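Long-range contact in multisubunit Na+/H+ antiporter, D subunit (Anoxybacillus flavithermus, PDB 6Z16), which forms part of a multisubunit membrane complex that probably exchanges sodium ions for protons across the cell membrane: residues L275-G289 with Y302-S316. Numbering follows the deposited sequence.
Sequences LAWLALGTIIIGVIG and YNIIAAVGVMIFGIS
Gly286 against Ala306 and Ala279 against Gly309 mark a close, buried antiparallel packing of two successive membrane helices, 268-292 and 296-315. The segment axes approach to 7.4 Å at 158°, and no hydrogen bond crosses between them, so the fit rests on apolar contact and small residues. Gly286 CA lies 4.3 Å from Ala306 CA, an approach allowed by the lack of a side chain on the glycine. Further along, the methyl of Ala279 sits over the opposite backbone, its CB 3.5 Å from Gly309 O, and is flanked by Ile312 CG2 and Phe313 CB. Ile283 lays CG1 alongside the Gly309-Val310 peptide and carries CD1 to 4.0 Å from Val310 CG2. Thr282 divides its branches: CG2, anti to the backbone N, faces Ile305 O and Gly309, while OG1 turns back to bond Leu278 O and also bonds Phe223 N, so this buried hydroxyl is satisfied. At the Gly289 end the Tyr302 ring turns one face to Gly289, whose CA stands over the ring centre, 3.6 Å from the centroid and 14° off the normal, a CH-pi contact. With an alanine in place of Tyr302, Gly289 CA would lose the ring face it packs on, and a gap is likely to open at this end of the hairpin. The arrangement is a transmembrane helical hairpin with a glycine- and alanine-rich interface, within the membrane domain shared by Mrp antiporter and complex I subunits.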
loop_
_atom_site.group_PDB
_atom_site.type_symbol
_atom_site.label_atom_id
_atom_site.label_comp_id
_atom_site.label_asym_id
_atom_site.label_seq_id
_atom_site.Cartn_x
_atom_site.Cartn_y
_atom_site.Cartn_z
ATOM N N LEU D 275 21.035 57.619 42.096
ATOM C CA LEU D 275 20.481 56.675 43.065
ATOM C C LEU D 275 20.312 57.311 44.437
ATOM O O LEU D 275 19.322 57.044 45.128
ATOM C CB LEU D 275 21.371 55.436 43.168
ATOM C CG LEU D 275 21.339 54.457 42.003
ATOM C CD1 LEU D 275 22.389 53.386 42.180
ATOM C CD2 LEU D 275 19.959 53.844 41.906
ATOM N N ALA D 276 21.254 58.176 44.826
ATOM C CA ALA D 276 21.166 58.871 46.106
ATOM C C ALA D 276 19.945 59.781 46.167
ATOM O O ALA D 276 19.191 59.754 47.150
ATOM C CB ALA D 276 22.443 59.666 46.353
ATOM N N TRP D 277 19.706 60.571 45.111
ATOM C CA TRP D 277 18.550 61.469 45.166
ATOM C C TRP D 277 17.220 60.728 45.056
ATOM O O TRP D 277 16.248 61.112 45.728
ATOM C CB TRP D 277 18.643 62.557 44.101
ATOM C CG TRP D 277 19.700 63.563 44.403
ATOM C CD1 TRP D 277 20.869 63.747 43.736
ATOM C CD2 TRP D 277 19.720 64.479 45.507
ATOM N NE1 TRP D 277 21.599 64.746 44.325
ATOM C CE2 TRP D 277 20.918 65.208 45.421
ATOM C CE3 TRP D 277 18.829 64.766 46.550
ATOM C CZ2 TRP D 277 21.253 66.206 46.337
ATOM C CZ3 TRP D 277 19.163 65.754 47.458
ATOM C CH2 TRP D 277 20.364 66.462 47.345
ATOM N N LEU D 278 17.161 59.652 44.260
ATOM C CA LEU D 278 15.929 58.865 44.191
ATOM C C LEU D 278 15.637 58.171 45.518
ATOM O O LEU D 278 14.476 58.086 45.940
ATOM C CB LEU D 278 16.013 57.841 43.060
ATOM C CG LEU D 278 16.076 58.359 41.623
ATOM C CD1 LEU D 278 16.311 57.214 40.664
ATOM C CD2 LEU D 278 14.835 59.140 41.244
ATOM N N ALA D 279 16.685 57.714 46.210
ATOM C CA ALA D 279 16.506 57.073 47.507
ATOM C C ALA D 279 16.045 58.058 48.569
ATOM O O ALA D 279 15.194 57.716 49.404
ATOM C CB ALA D 279 17.807 56.409 47.934
ATOM N N LEU D 280 16.603 59.277 48.569
ATOM C CA LEU D 280 16.157 60.295 49.522
ATOM C C LEU D 280 14.697 60.657 49.302
ATOM O O LEU D 280 13.928 60.771 50.268
ATOM C CB LEU D 280 17.029 61.544 49.428
ATOM C CG LEU D 280 18.477 61.424 49.896
ATOM C CD1 LEU D 280 19.224 62.723 49.648
ATOM C CD2 LEU D 280 18.543 61.021 51.356
ATOM N N GLY D 281 14.289 60.803 48.036
ATOM C CA GLY D 281 12.884 61.037 47.747
ATOM C C GLY D 281 11.985 59.892 48.164
ATOM O O GLY D 281 10.867 60.119 48.641
ATOM N N THR D 282 12.475 58.654 48.039
ATOM C CA THR D 282 11.691 57.483 48.428
ATOM C C THR D 282 11.465 57.442 49.934
ATOM O O THR D 282 10.345 57.183 50.400
ATOM C CB THR D 282 12.401 56.213 47.973
ATOM O OG1 THR D 282 12.776 56.347 46.601
ATOM C CG2 THR D 282 11.477 55.030 48.104
ATOM N N ILE D 283 12.527 57.709 50.705
ATOM C CA ILE D 283 12.442 57.760 52.165
ATOM C C ILE D 283 11.471 58.844 52.619
ATOM O O ILE D 283 10.638 58.615 53.510
ATOM C CB ILE D 283 13.845 57.968 52.764
ATOM C CG1 ILE D 283 14.726 56.752 52.517
ATOM C CG2 ILE D 283 13.779 58.243 54.234
ATOM C CD1 ILE D 283 16.175 56.994 52.817
ATOM N N ILE D 284 11.538 60.026 51.994
ATOM C CA ILE D 284 10.669 61.131 52.397
ATOM C C ILE D 284 9.204 60.827 52.083
ATOM O O ILE D 284 8.323 61.064 52.924
ATOM C CB ILE D 284 11.148 62.441 51.748
ATOM C CG1 ILE D 284 12.505 62.841 52.320
ATOM C CG2 ILE D 284 10.170 63.567 51.985
ATOM C CD1 ILE D 284 13.176 63.949 51.563
ATOM N N ILE D 285 8.924 60.258 50.901
ATOM C CA ILE D 285 7.558 59.853 50.546
ATOM C C ILE D 285 7.024 58.805 51.518
ATOM O O ILE D 285 5.876 58.896 51.987
ATOM C CB ILE D 285 7.516 59.348 49.090
ATOM C CG1 ILE D 285 7.672 60.503 48.100
ATOM C CG2 ILE D 285 6.248 58.573 48.801
ATOM C CD1 ILE D 285 6.544 61.495 48.148
ATOM N N GLY D 286 7.867 57.828 51.875
ATOM C CA GLY D 286 7.441 56.776 52.784
ATOM C C GLY D 286 7.118 57.278 54.178
ATOM O O GLY D 286 6.102 56.891 54.761
ATOM N N VAL D 287 7.946 58.179 54.714
ATOM C CA VAL D 287 7.676 58.651 56.070
ATOM C C VAL D 287 6.495 59.618 56.098
ATOM O O VAL D 287 5.740 59.632 57.078
ATOM C CB VAL D 287 8.939 59.251 56.725
ATOM C CG1 VAL D 287 10.017 58.200 56.833
ATOM C CG2 VAL D 287 9.455 60.465 55.982
ATOM N N ILE D 288 6.271 60.391 55.022
ATOM C CA ILE D 288 5.084 61.250 54.956
ATOM C C ILE D 288 3.813 60.409 54.924
ATOM O O ILE D 288 2.851 60.676 55.658
ATOM C CB ILE D 288 5.165 62.197 53.743
ATOM C CG1 ILE D 288 6.224 63.271 53.957
ATOM C CG2 ILE D 288 3.824 62.855 53.460
ATOM C CD1 ILE D 288 6.531 64.045 52.709
ATOM N N GLY D 289 3.808 59.355 54.103
ATOM C CA GLY D 289 2.650 58.482 54.051
ATOM C C GLY D 289 2.420 57.696 55.327
ATOM O O GLY D 289 1.273 57.422 55.688
ATOM N N TYR D 302 3.399 52.170 53.486
ATOM C CA TYR D 302 4.398 53.225 53.422
ATOM C C TYR D 302 5.661 52.887 54.203
ATOM O O TYR D 302 6.729 53.418 53.878
ATOM C CB TYR D 302 3.786 54.545 53.868
ATOM C CG TYR D 302 2.908 55.135 52.793
ATOM C CD1 TYR D 302 3.469 55.797 51.713
ATOM C CD2 TYR D 302 1.532 55.028 52.848
ATOM C CE1 TYR D 302 2.682 56.330 50.723
ATOM C CE2 TYR D 302 0.740 55.554 51.864
ATOM C CZ TYR D 302 1.320 56.208 50.806
ATOM O OH TYR D 302 0.529 56.745 49.822
ATOM N N ASN D 303 5.593 51.964 55.169
ATOM C CA ASN D 303 6.837 51.474 55.758
ATOM C C ASN D 303 7.625 50.600 54.788
ATOM O O ASN D 303 8.865 50.602 54.837
ATOM C CB ASN D 303 6.581 50.716 57.058
ATOM C CG ASN D 303 6.115 51.615 58.172
ATOM O OD1 ASN D 303 5.112 51.363 58.824
ATOM N ND2 ASN D 303 6.820 52.704 58.363
ATOM N N ILE D 304 6.932 49.857 53.910
ATOM C CA ILE D 304 7.612 49.155 52.815
ATOM C C ILE D 304 8.368 50.147 51.944
ATOM O O ILE D 304 9.546 49.942 51.621
ATOM C CB ILE D 304 6.618 48.347 51.960
ATOM C CG1 ILE D 304 5.937 47.243 52.742
ATOM C CG2 ILE D 304 7.302 47.734 50.747
ATOM C CD1 ILE D 304 4.794 46.684 51.969
ATOM N N ILE D 305 7.695 51.244 51.573
ATOM C CA ILE D 305 8.306 52.251 50.696
ATOM C C ILE D 305 9.529 52.893 51.356
ATOM O O ILE D 305 10.588 53.046 50.725
ATOM C CB ILE D 305 7.259 53.302 50.289
ATOM C CG1 ILE D 305 6.140 52.645 49.491
ATOM C CG2 ILE D 305 7.887 54.396 49.454
ATOM C CD1 ILE D 305 4.989 53.556 49.211
ATOM N N ALA D 306 9.423 53.207 52.653
ATOM C CA ALA D 306 10.535 53.823 53.372
ATOM C C ALA D 306 11.728 52.880 53.506
ATOM O O ALA D 306 12.879 53.300 53.318
ATOM C CB ALA D 306 10.066 54.291 54.746
ATOM N N ALA D 307 11.477 51.601 53.809
ATOM C CA ALA D 307 12.581 50.657 53.940
ATOM C C ALA D 307 13.252 50.370 52.605
ATOM O O ALA D 307 14.477 50.173 52.560
ATOM C CB ALA D 307 12.089 49.364 54.572
ATOM N N VAL D 308 12.479 50.374 51.511
ATOM C CA VAL D 308 13.076 50.248 50.181
ATOM C C VAL D 308 13.974 51.443 49.884
ATOM O O VAL D 308 15.077 51.284 49.343
ATOM C CB VAL D 308 11.980 50.048 49.113
ATOM C CG1 VAL D 308 12.547 50.133 47.725
ATOM C CG2 VAL D 308 11.357 48.681 49.264
ATOM N N GLY D 309 13.555 52.643 50.305
ATOM C CA GLY D 309 14.400 53.818 50.130
ATOM C C GLY D 309 15.705 53.749 50.903
ATOM O O GLY D 309 16.759 54.147 50.395
ATOM N N VAL D 310 15.655 53.221 52.130
ATOM C CA VAL D 310 16.872 53.057 52.933
ATOM C C VAL D 310 17.823 52.052 52.280
ATOM O O VAL D 310 19.046 52.264 52.234
ATOM C CB VAL D 310 16.509 52.644 54.372
ATOM C CG1 VAL D 310 17.755 52.398 55.203
ATOM C CG2 VAL D 310 15.657 53.706 55.023
ATOM N N MET D 311 17.273 50.964 51.730
ATOM C CA MET D 311 18.112 49.971 51.058
ATOM C C MET D 311 18.745 50.522 49.787
ATOM O O MET D 311 19.910 50.230 49.494
ATOM C CB MET D 311 17.291 48.727 50.739
ATOM C CG MET D 311 16.915 47.936 51.950
ATOM S SD MET D 311 16.044 46.436 51.532
ATOM C CE MET D 311 14.375 46.995 51.314
ATOM N N ILE D 312 17.998 51.326 49.025
ATOM C CA ILE D 312 18.544 51.923 47.806
ATOM C C ILE D 312 19.634 52.934 48.144
ATOM O O ILE D 312 20.657 53.017 47.449
ATOM C CB ILE D 312 17.409 52.537 46.960
ATOM C CG1 ILE D 312 16.476 51.438 46.469
ATOM C CG2 ILE D 312 17.938 53.287 45.753
ATOM C CD1 ILE D 312 17.148 50.412 45.609
ATOM N N PHE D 313 19.462 53.677 49.244
ATOM C CA PHE D 313 20.528 54.573 49.679
ATOM C C PHE D 313 21.763 53.810 50.136
ATOM O O PHE D 313 22.886 54.293 49.959
ATOM C CB PHE D 313 20.044 55.496 50.794
ATOM C CG PHE D 313 21.082 56.477 51.223
ATOM C CD1 PHE D 313 21.417 57.537 50.405
ATOM C CD2 PHE D 313 21.755 56.319 52.419
ATOM C CE1 PHE D 313 22.387 58.427 50.775
ATOM C CE2 PHE D 313 22.730 57.207 52.795
ATOM C CZ PHE D 313 23.047 58.257 51.972
ATOM N N GLY D 314 21.580 52.628 50.719
ATOM C CA GLY D 314 22.725 51.783 51.006
ATOM C C GLY D 314 23.413 51.270 49.757
ATOM O O GLY D 314 24.637 51.111 49.742
ATOM N N ILE D 315 22.638 50.992 48.703
ATOM C CA ILE D 315 23.222 50.564 47.431
ATOM C C ILE D 315 24.018 51.700 46.791
ATOM O O ILE D 315 25.090 51.469 46.215
ATOM C CB ILE D 315 22.118 50.027 46.491
ATOM C CG1 ILE D 315 21.490 48.760 47.062
ATOM C CG2 ILE D 315 22.655 49.701 45.107
ATOM C CD1 ILE D 315 20.230 48.333 46.348
ATOM N N SER D 316 23.561 52.948 46.958
ATOM C CA SER D 316 24.131 54.097 46.250
ATOM C C SER D 316 25.553 54.456 46.674
ATOM O O SER D 316 26.140 55.365 46.084
ATOM C CB SER D 316 23.241 55.319 46.442
ATOM O OG SER D 316 23.265 55.748 47.785
#